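Local coordinates for protein proteophosphoglycan (Silicibacter pomeroyi DSS-3, PDB 2RE3) that is of unknown function but, as a member of the DUF1285 family with its repeated structural motifs, may take part in signal transduction, at residues V99-A104 with F160-D165; Q106-V111 with E168-W173. One frame throughout, in Å; residues are numbered along the deposited sequence.

Contact 1. Residues V99-A104 with F160-D165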
ATOM      1  N   VAL A  99       4.686  -6.467   3.839  1.00 25.45           N
ATOM      2  CA  VAL A  99       5.498  -7.683   3.922  1.00 26.42           C
ATOM      3  C   VAL A  99       5.752  -8.184   5.328  1.00 28.53           C
ATOM      4  O   VAL A  99       6.307  -9.258   5.510  1.00 31.40           O
ATOM      5  CB  VAL A  99       6.860  -7.487   3.265  1.00 26.79           C
ATOM      6  CG1 VAL A  99       6.664  -7.220   1.746  1.00 23.63           C
ATOM      7  CG2 VAL A  99       7.647  -6.370   3.990  1.00 20.90           C
ATOM      8  N   ASP A 100       5.354  -7.415   6.322  1.00 30.68           N
ATOM      9  CA  ASP A 100       5.535  -7.811   7.703  1.00 32.16           C
ATOM     10  C   ASP A 100       4.412  -7.251   8.558  1.00 31.18           C
ATOM     11  O   ASP A 100       3.874  -6.188   8.272  1.00 29.40           O
ATOM     12  CB  ASP A 100       6.888  -7.309   8.209  1.00 35.47           C
ATOM     13  CG  ASP A 100       7.425  -8.141   9.341  1.00 40.45           C
ATOM     14  OD1 ASP A 100       6.916  -9.262   9.527  1.00 45.29           O
ATOM     15  OD2 ASP A 100       8.355  -7.680  10.040  1.00 46.54           O
ATOM     16  N   VAL A 101       4.035  -7.986   9.595  1.00 32.46           N
ATOM     17  CA  VAL A 101       3.078  -7.482  10.565  1.00 31.17           C
ATOM     18  C   VAL A 101       3.598  -7.889  11.926  1.00 32.69           C
ATOM     19  O   VAL A 101       4.113  -8.993  12.094  1.00 33.96           O
ATOM     20  CB  VAL A 101       1.637  -8.015  10.345  1.00 30.69           C
ATOM     21  CG1 VAL A 101       1.610  -9.540  10.301  1.00 31.09           C
ATOM     22  CG2 VAL A 101       0.708  -7.503  11.443  1.00 28.98           C
ATOM     23  N   GLU A 102       3.440  -6.973  12.880  0.50 32.42           N
ATOM     24  CA  GLU A 102       3.895  -7.117  14.255  0.50 31.65           C
ATOM     25  C   GLU A 102       2.661  -6.939  15.164  0.50 31.59           C
ATOM     26  O   GLU A 102       1.885  -5.992  14.955  0.50 31.39           O
ATOM     27  CB  GLU A 102       4.937  -6.018  14.525  0.50 30.37           C
ATOM     28  CG  GLU A 102       5.394  -5.869  15.972  0.50 28.65           C
ATOM     29  CD  GLU A 102       5.396  -4.416  16.455  0.50 25.62           C
ATOM     30  OE1 GLU A 102       6.249  -3.616  15.982  0.50 14.96           O
ATOM     31  OE2 GLU A 102       4.549  -4.100  17.325  0.50 16.75           O
ATOM     32  N   VAL A 103       2.457  -7.830  16.141  1.00 30.24           N
ATOM     33  CA  VAL A 103       1.346  -7.651  17.100  1.00 30.13           C
ATOM     34  C   VAL A 103       1.857  -7.151  18.438  1.00 28.30           C
ATOM     35  O   VAL A 103       2.926  -7.539  18.884  1.00 26.37           O
ATOM     36  CB  VAL A 103       0.608  -8.943  17.502  1.00 32.40           C
ATOM     37  CG1 VAL A 103      -0.896  -8.689  17.446  1.00 33.32           C
ATOM     38  CG2 VAL A 103       1.019 -10.139  16.679  1.00 34.69           C
ATOM     39  N   ALA A 104       1.071  -6.323  19.103  1.00 26.69           N
ATOM     40  CA  ALA A 104       1.351  -5.998  20.493  1.00 25.18           C
ATOM     41  C   ALA A 104       0.033  -6.086  21.198  1.00 24.35           C
ATOM     42  O   ALA A 104      -1.017  -5.921  20.582  1.00 23.74           O
ATOM     43  CB  ALA A 104       1.943  -4.611  20.623  1.00 23.74           C
ATOM     44  N   PHE A 160      -0.685 -12.383   5.711  1.00 31.56           N
ATOM     45  CA  PHE A 160      -2.080 -12.758   5.809  1.00 32.75           C
ATOM     46  C   PHE A 160      -2.277 -13.986   6.688  1.00 33.79           C
ATOM     47  O   PHE A 160      -3.154 -14.038   7.539  1.00 33.39           O
ATOM     48  CB  PHE A 160      -2.659 -13.021   4.431  1.00 33.81           C
ATOM     49  CG  PHE A 160      -4.104 -13.391   4.456  1.00 36.01           C
ATOM     50  CD1 PHE A 160      -5.065 -12.441   4.779  1.00 38.71           C
ATOM     51  CD2 PHE A 160      -4.512 -14.688   4.173  1.00 38.66           C
ATOM     52  CE1 PHE A 160      -6.425 -12.778   4.808  1.00 39.15           C
ATOM     53  CE2 PHE A 160      -5.864 -15.033   4.199  1.00 37.58           C
ATOM     54  CZ  PHE A 160      -6.815 -14.075   4.509  1.00 38.00           C
ATOM     55  N   TYR A 161      -1.457 -14.994   6.492  1.00 36.72           N
ATOM     56  CA  TYR A 161      -1.666 -16.220   7.225  1.00 36.67           C
ATOM     57  C   TYR A 161      -1.341 -16.038   8.697  1.00 35.70           C
ATOM     58  O   TYR A 161      -2.019 -16.592   9.551  1.00 37.26           O
ATOM     59  CB  TYR A 161      -0.960 -17.388   6.527  1.00 38.89           C
ATOM     60  CG  TYR A 161      -1.816 -17.913   5.385  1.00 41.96           C
ATOM     61  CD1 TYR A 161      -3.119 -18.365   5.634  1.00 43.89           C
ATOM     62  CD2 TYR A 161      -1.365 -17.927   4.071  1.00 41.99           C
ATOM     63  CE1 TYR A 161      -3.939 -18.827   4.613  1.00 44.63           C
ATOM     64  CE2 TYR A 161      -2.191 -18.400   3.030  1.00 42.25           C
ATOM     65  CZ  TYR A 161      -3.478 -18.844   3.321  1.00 42.78           C
ATOM     66  OH  TYR A 161      -4.333 -19.314   2.357  1.00 42.90           O
ATOM     67  N   ARG A 162      -0.381 -15.186   9.016  1.00 35.70           N
ATOM     68  CA  ARG A 162      -0.144 -14.835  10.415  1.00 37.70           C
ATOM     69  C   ARG A 162      -1.316 -14.056  11.022  1.00 34.73           C
ATOM     70  O   ARG A 162      -1.608 -14.217  12.189  1.00 37.60           O
ATOM     71  CB  ARG A 162       1.156 -14.048  10.570  1.00 38.81           C
ATOM     72  CG  ARG A 162       2.419 -14.851  10.193  1.00 42.75           C
ATOM     73  CD  ARG A 162       3.656 -13.948  10.222  1.00 44.60           C
ATOM     74  NE  ARG A 162       3.792 -13.314  11.539  1.00 50.90           N
ATOM     75  CZ  ARG A 162       4.554 -12.254  11.820  1.00 53.71           C
ATOM     76  NH1 ARG A 162       5.297 -11.673  10.877  1.00 56.39           N
ATOM     77  NH2 ARG A 162       4.573 -11.771  13.067  1.00 53.56           N
ATOM     78  N   LEU A 163      -1.984 -13.221  10.234  1.00 31.80           N
ATOM     79  CA  LEU A 163      -3.179 -12.516  10.697  1.00 29.76           C
ATOM     80  C   LEU A 163      -4.370 -13.463  10.944  1.00 28.43           C
ATOM     81  O   LEU A 163      -5.112 -13.290  11.888  1.00 28.17           O
ATOM     82  CB  LEU A 163      -3.591 -11.425   9.714  1.00 28.72           C
ATOM     83  CG  LEU A 163      -2.754 -10.148   9.606  1.00 30.42           C
ATOM     84  CD1 LEU A 163      -3.466  -9.126   8.701  1.00 27.00           C
ATOM     85  CD2 LEU A 163      -2.459  -9.544  10.985  1.00 27.50           C
HETATM   86  N   MSE A 164      -4.548 -14.486  10.124  1.00 27.67           N
HETATM   87  CA  MSE A 164      -5.610 -15.450  10.401  1.00 27.43           C
HETATM   88  C   MSE A 164      -5.525 -15.949  11.833  1.00 28.21           C
HETATM   89  O   MSE A 164      -6.542 -16.146  12.473  1.00 32.12           O
HETATM   90  CB  MSE A 164      -5.541 -16.645   9.453  1.00 26.27           C
HETATM   91  CG  MSE A 164      -5.776 -16.297   7.990  1.00 25.56           C
HETATM   92 SE   MSE A 164      -7.588 -15.754   7.682  0.75 30.02          SE
HETATM   93  CE  MSE A 164      -8.283 -17.519   8.290  1.00 14.63           C
ATOM     94  N   ASP A 165      -4.314 -16.147  12.335  1.00 27.29           N
ATOM     95  CA  ASP A 165      -4.110 -16.682  13.677  1.00 26.83           C
ATOM     96  C   ASP A 165      -4.317 -15.635  14.785  1.00 24.44           C
ATOM     97  O   ASP A 165      -4.209 -15.950  15.969  1.00 21.67           O
ATOM     98  CB  ASP A 165      -2.697 -17.269  13.788  1.00 28.43           C
ATOM     99  CG  ASP A 165      -2.479 -18.463  12.879  1.00 30.45           C
ATOM    100  OD1 ASP A 165      -3.399 -19.280  12.771  1.00 32.11           O
ATOM    101  OD2 ASP A 165      -1.379 -18.596  12.283  1.00 38.36           O
TER

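Contact 2. Residues Q106-V111 with E168-W173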
ATOM      1  N   GLN A 106      -3.117  -7.769  23.492  1.00 33.67           N
ATOM      2  CA  GLN A 106      -3.854  -9.000  23.644  1.00 33.77           C
ATOM      3  C   GLN A 106      -5.322  -8.803  23.291  1.00 31.82           C
ATOM      4  O   GLN A 106      -5.890  -7.750  23.586  1.00 29.98           O
ATOM      5  CB  GLN A 106      -3.726  -9.422  25.102  1.00 35.70           C
ATOM      6  CG  GLN A 106      -4.155 -10.844  25.402  1.00 42.12           C
ATOM      7  CD  GLN A 106      -3.231 -11.892  24.777  1.00 46.74           C
ATOM      8  OE1 GLN A 106      -2.141 -11.582  24.258  1.00 45.62           O
ATOM      9  NE2 GLN A 106      -3.668 -13.151  24.836  1.00 47.95           N
ATOM     10  N   GLY A 107      -5.919  -9.823  22.665  1.00 30.46           N
ATOM     11  CA  GLY A 107      -7.347  -9.882  22.407  1.00 28.61           C
ATOM     12  C   GLY A 107      -7.909  -8.670  21.676  1.00 29.51           C
ATOM     13  O   GLY A 107      -7.511  -8.363  20.547  1.00 30.83           O
ATOM     14  N   ARG A 108      -8.852  -7.988  22.316  1.00 29.33           N
ATOM     15  CA  ARG A 108      -9.519  -6.832  21.724  1.00 30.47           C
ATOM     16  C   ARG A 108      -8.718  -5.558  21.901  1.00 29.68           C
ATOM     17  O   ARG A 108      -8.998  -4.579  21.241  1.00 31.68           O
ATOM     18  CB  ARG A 108     -10.947  -6.679  22.267  1.00 29.68           C
ATOM     19  CG  ARG A 108     -11.887  -7.758  21.721  1.00 32.06           C
ATOM     20  CD  ARG A 108     -13.140  -7.840  22.526  1.00 35.91           C
ATOM     21  NE  ARG A 108     -14.243  -8.570  21.904  1.00 34.17           N
ATOM     22  CZ  ARG A 108     -15.216  -9.163  22.612  1.00 36.53           C
ATOM     23  NH1 ARG A 108     -15.197  -9.132  23.947  1.00 29.32           N
ATOM     24  NH2 ARG A 108     -16.214  -9.808  22.003  1.00 34.49           N
ATOM     25  N   LYS A 109      -7.694  -5.596  22.742  1.00 29.04           N
ATOM     26  CA  LYS A 109      -6.800  -4.459  22.934  1.00 29.58           C
ATOM     27  C   LYS A 109      -5.585  -4.514  21.983  1.00 28.84           C
ATOM     28  O   LYS A 109      -4.723  -3.631  22.029  1.00 29.17           O
ATOM     29  CB  LYS A 109      -6.366  -4.378  24.422  1.00 29.97           C
ATOM     30  CG  LYS A 109      -7.503  -3.969  25.406  1.00 28.40           C
ATOM     31  CD  LYS A 109      -7.266  -4.450  26.848  1.00 29.91           C
ATOM     32  N   GLN A 110      -5.529  -5.511  21.092  1.00 27.91           N
ATOM     33  CA  GLN A 110      -4.301  -5.757  20.284  1.00 26.91           C
ATOM     34  C   GLN A 110      -4.052  -4.656  19.247  1.00 26.11           C
ATOM     35  O   GLN A 110      -4.978  -4.022  18.789  1.00 26.10           O
ATOM     36  CB  GLN A 110      -4.309  -7.152  19.632  1.00 26.15           C
ATOM     37  CG  GLN A 110      -4.611  -7.197  18.157  1.00 25.46           C
ATOM     38  CD  GLN A 110      -4.857  -8.616  17.583  1.00 26.12           C
ATOM     39  OE1 GLN A 110      -4.249  -9.614  18.005  1.00 21.70           O
ATOM     40  NE2 GLN A 110      -5.742  -8.688  16.594  1.00 19.79           N
ATOM     41  N   VAL A 111      -2.786  -4.420  18.926  1.00 26.62           N
ATOM     42  CA  VAL A 111      -2.389  -3.442  17.915  1.00 26.78           C
ATOM     43  C   VAL A 111      -1.505  -4.118  16.848  1.00 26.06           C
ATOM     44  O   VAL A 111      -0.531  -4.827  17.149  1.00 26.96           O
ATOM     45  CB  VAL A 111      -1.624  -2.236  18.545  1.00 28.51           C
ATOM     46  CG1 VAL A 111      -1.293  -1.190  17.472  1.00 23.91           C
ATOM     47  CG2 VAL A 111      -2.443  -1.613  19.668  1.00 21.32           C
ATOM     48  N   GLU A 168     -10.572 -12.757  15.014  1.00 24.56           N
ATOM     49  CA  GLU A 168     -11.601 -12.824  16.045  1.00 23.20           C
ATOM     50  C   GLU A 168     -12.949 -12.729  15.355  1.00 23.49           C
ATOM     51  O   GLU A 168     -13.026 -12.235  14.211  1.00 23.86           O
ATOM     52  CB  GLU A 168     -11.431 -11.667  17.038  1.00 23.01           C
ATOM     53  CG  GLU A 168     -12.357 -11.719  18.252  1.00 24.95           C
ATOM     54  CD  GLU A 168     -12.202 -13.033  19.001  1.00 24.62           C
ATOM     55  OE1 GLU A 168     -11.274 -13.160  19.815  1.00 26.65           O
ATOM     56  OE2 GLU A 168     -12.990 -13.957  18.747  1.00 24.88           O
ATOM     57  N   ILE A 169     -13.993 -13.200  16.044  1.00 22.16           N
ATOM     58  CA  ILE A 169     -15.378 -13.100  15.572  1.00 20.28           C
ATOM     59  C   ILE A 169     -16.174 -12.097  16.402  1.00 22.67           C
ATOM     60  O   ILE A 169     -16.208 -12.169  17.646  1.00 20.85           O
ATOM     61  CB  ILE A 169     -16.071 -14.475  15.602  1.00 20.36           C
ATOM     62  CG1 ILE A 169     -15.536 -15.334  14.461  1.00 19.63           C
ATOM     63  CG2 ILE A 169     -17.610 -14.347  15.530  1.00 13.71           C
ATOM     64  CD1 ILE A 169     -15.808 -16.791  14.646  1.00 19.36           C
ATOM     65  N   GLU A 170     -16.800 -11.151  15.701  1.00 25.05           N
ATOM     66  CA  GLU A 170     -17.744 -10.203  16.296  1.00 25.64           C
ATOM     67  C   GLU A 170     -18.925 -10.053  15.360  1.00 26.87           C
ATOM     68  O   GLU A 170     -18.745  -9.745  14.183  1.00 26.16           O
ATOM     69  CB  GLU A 170     -17.099  -8.832  16.501  1.00 25.19           C
ATOM     70  CG  GLU A 170     -15.764  -8.840  17.223  1.00 24.65           C
ATOM     71  CD  GLU A 170     -15.859  -9.217  18.691  1.00 24.63           C
ATOM     72  OE1 GLU A 170     -16.992  -9.294  19.218  1.00 25.41           O
ATOM     73  OE2 GLU A 170     -14.789  -9.437  19.309  1.00 20.62           O
ATOM     74  N   ASP A 171     -20.121 -10.305  15.900  1.00 30.47           N
ATOM     75  CA  ASP A 171     -21.408 -10.074  15.230  1.00 30.49           C
ATOM     76  C   ASP A 171     -21.430 -10.558  13.806  1.00 27.94           C
ATOM     77  O   ASP A 171     -21.803  -9.824  12.917  1.00 30.69           O
ATOM     78  CB  ASP A 171     -21.792  -8.589  15.335  1.00 33.00           C
ATOM     79  CG  ASP A 171     -21.735  -8.092  16.788  1.00 37.20           C
ATOM     80  OD1 ASP A 171     -22.243  -8.815  17.676  1.00 40.35           O
ATOM     81  OD2 ASP A 171     -21.151  -7.023  17.050  1.00 38.70           O
ATOM     82  N   GLY A 172     -21.014 -11.805  13.604  1.00 27.26           N
ATOM     83  CA  GLY A 172     -21.219 -12.513  12.342  1.00 25.70           C
ATOM     84  C   GLY A 172     -20.039 -12.523  11.410  1.00 25.89           C
ATOM     85  O   GLY A 172     -20.069 -13.195  10.371  1.00 24.11           O
ATOM     86  N   TRP A 173     -18.995 -11.778  11.777  1.00 26.79           N
ATOM     87  CA  TRP A 173     -17.868 -11.544  10.888  1.00 28.39           C
ATOM     88  C   TRP A 173     -16.588 -11.999  11.549  1.00 28.61           C
ATOM     89  O   TRP A 173     -16.379 -11.744  12.735  1.00 28.55           O
ATOM     90  CB  TRP A 173     -17.738 -10.042  10.537  1.00 31.20           C
ATOM     91  CG  TRP A 173     -18.861  -9.518   9.701  1.00 33.43           C
ATOM     92  CD1 TRP A 173     -20.044  -9.014  10.150  1.00 33.78           C
ATOM     93  CD2 TRP A 173     -18.929  -9.493   8.268  1.00 33.48           C
ATOM     94  NE1 TRP A 173     -20.841  -8.676   9.091  1.00 35.15           N
ATOM     95  CE2 TRP A 173     -20.185  -8.962   7.921  1.00 36.64           C
ATOM     96  CE3 TRP A 173     -18.063  -9.898   7.248  1.00 34.42           C
ATOM     97  CZ2 TRP A 173     -20.595  -8.799   6.583  1.00 35.93           C
ATOM     98  CZ3 TRP A 173     -18.454  -9.729   5.915  1.00 35.35           C
ATOM     99  CH2 TRP A 173     -19.712  -9.178   5.596  1.00 35.61           C
TER

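Contact 1. Residues V99-A104 with F160-D165
Arg162 brings its guanidinium to strand 96-104, an interior strand of its sheet, at two kinds of oxygen at once, a carboxylate and a main-chain carbonyl. Its NH1 meets Asp100 OD1 at 3.2 Å in a salt bridge whose hydrogen bond is weak. OD1 lies at the edge of the guanidinium, in its plane, although the carboxylate itself is turned 52° from that plane. NH2 also comes within 3.0 Å of Val101 O. The arginine reaches this place because its chain, otherwise extended at chi2, bends at chi3 (56°). One face of the guanidinium is then laid over by Val101 CG1, 4.2 Å above the plane and over its centre, so that charge lies on top of a buried apolar residue. The other methyl of Val101, CG2, faces inward to Leu163 CD2 at 3.8 Å, where the two side chains pack at a slant. Phe114 touches both Val101 and Leu163, and Leu112 and Leu176 also touch the leucine, which extends the apolar layer beside the salt bridge. Val99 and Asp100 both face Thr115 in a classic beta bulge at the start of segment 99-104. The axes of helix segment 160-164 and strand segment 99-104 approach to 8.9 Å and run 23° apart: helix 157-164 is packed on a mixed beta sheet within the C-terminal DUF1285 domain.

Contact 2. Residues Q106-V111 with E168-W173
Arg108 and Glu170 reach for each other from opposite directions, and their charged ends meet side-on, with two nitrogens of the guanidinium set against the two oxygens of the carboxylate. NE donates to Glu170 OE2 at 2.8 Å, and the oxygen lies almost in the guanidinium plane, met on its syn side but well out of the carboxylate plane. NH2 gives its bond to Glu170 OE1 at 2.9 Å, using the syn lone pair of that oxygen, and adds a weak one to OE2 at 3.1 Å. The two flat groups are therefore not coplanar; their planes stand 38° apart, a twist that the bonds tolerate. The arginine comes out straight from CG to NE, whereas the glutamate folds at chi2 (-69°), and this bend turns its carboxylate to the incoming guanidinium. Trp177 takes part as well: its NE1 hydrogen-bonds to Glu170 OE2, and Arg108 packs on its side chain. Three donors, one of them weak, thus converge on OE2, which probably restrains the carboxylate from turning. Glu170 opens a type I' turn that ends at Trp173, joining strands 168-170 and 173-178 in a beta hairpin. A glutamine here, without the charge and with a single acceptor oxygen, would probably leave Arg108 without its counter-charge and break the two-point grip. Because the pair sits at the surface, solvent probably screens its charge attraction, while the two-nitrogen grip fixes how the groups align where the loop before strand 111-116 meets the hairpin.

Followed from the N terminus, the chain runs through strand 96-104, turns in the loop that follows and returns along strand 111-116, where Val111 N lies 2.9 Å from Ala104 O. It later enters helix 157-164, whose packing on the earlier strand in contact 1 closes a loop of 55 intervening residues. Strand 168-170 follows, and contact 2 closes a second loop, of 56 residues, back to segment 106-111. The segments alternate along the sequence, so the two loops cross. Contact 1 joins the helix to the sheet that contains strands 96-104 and 111-116; contact 2 joins the turn between those two strands to the three-stranded sheet. Their centres are 14 Å apart.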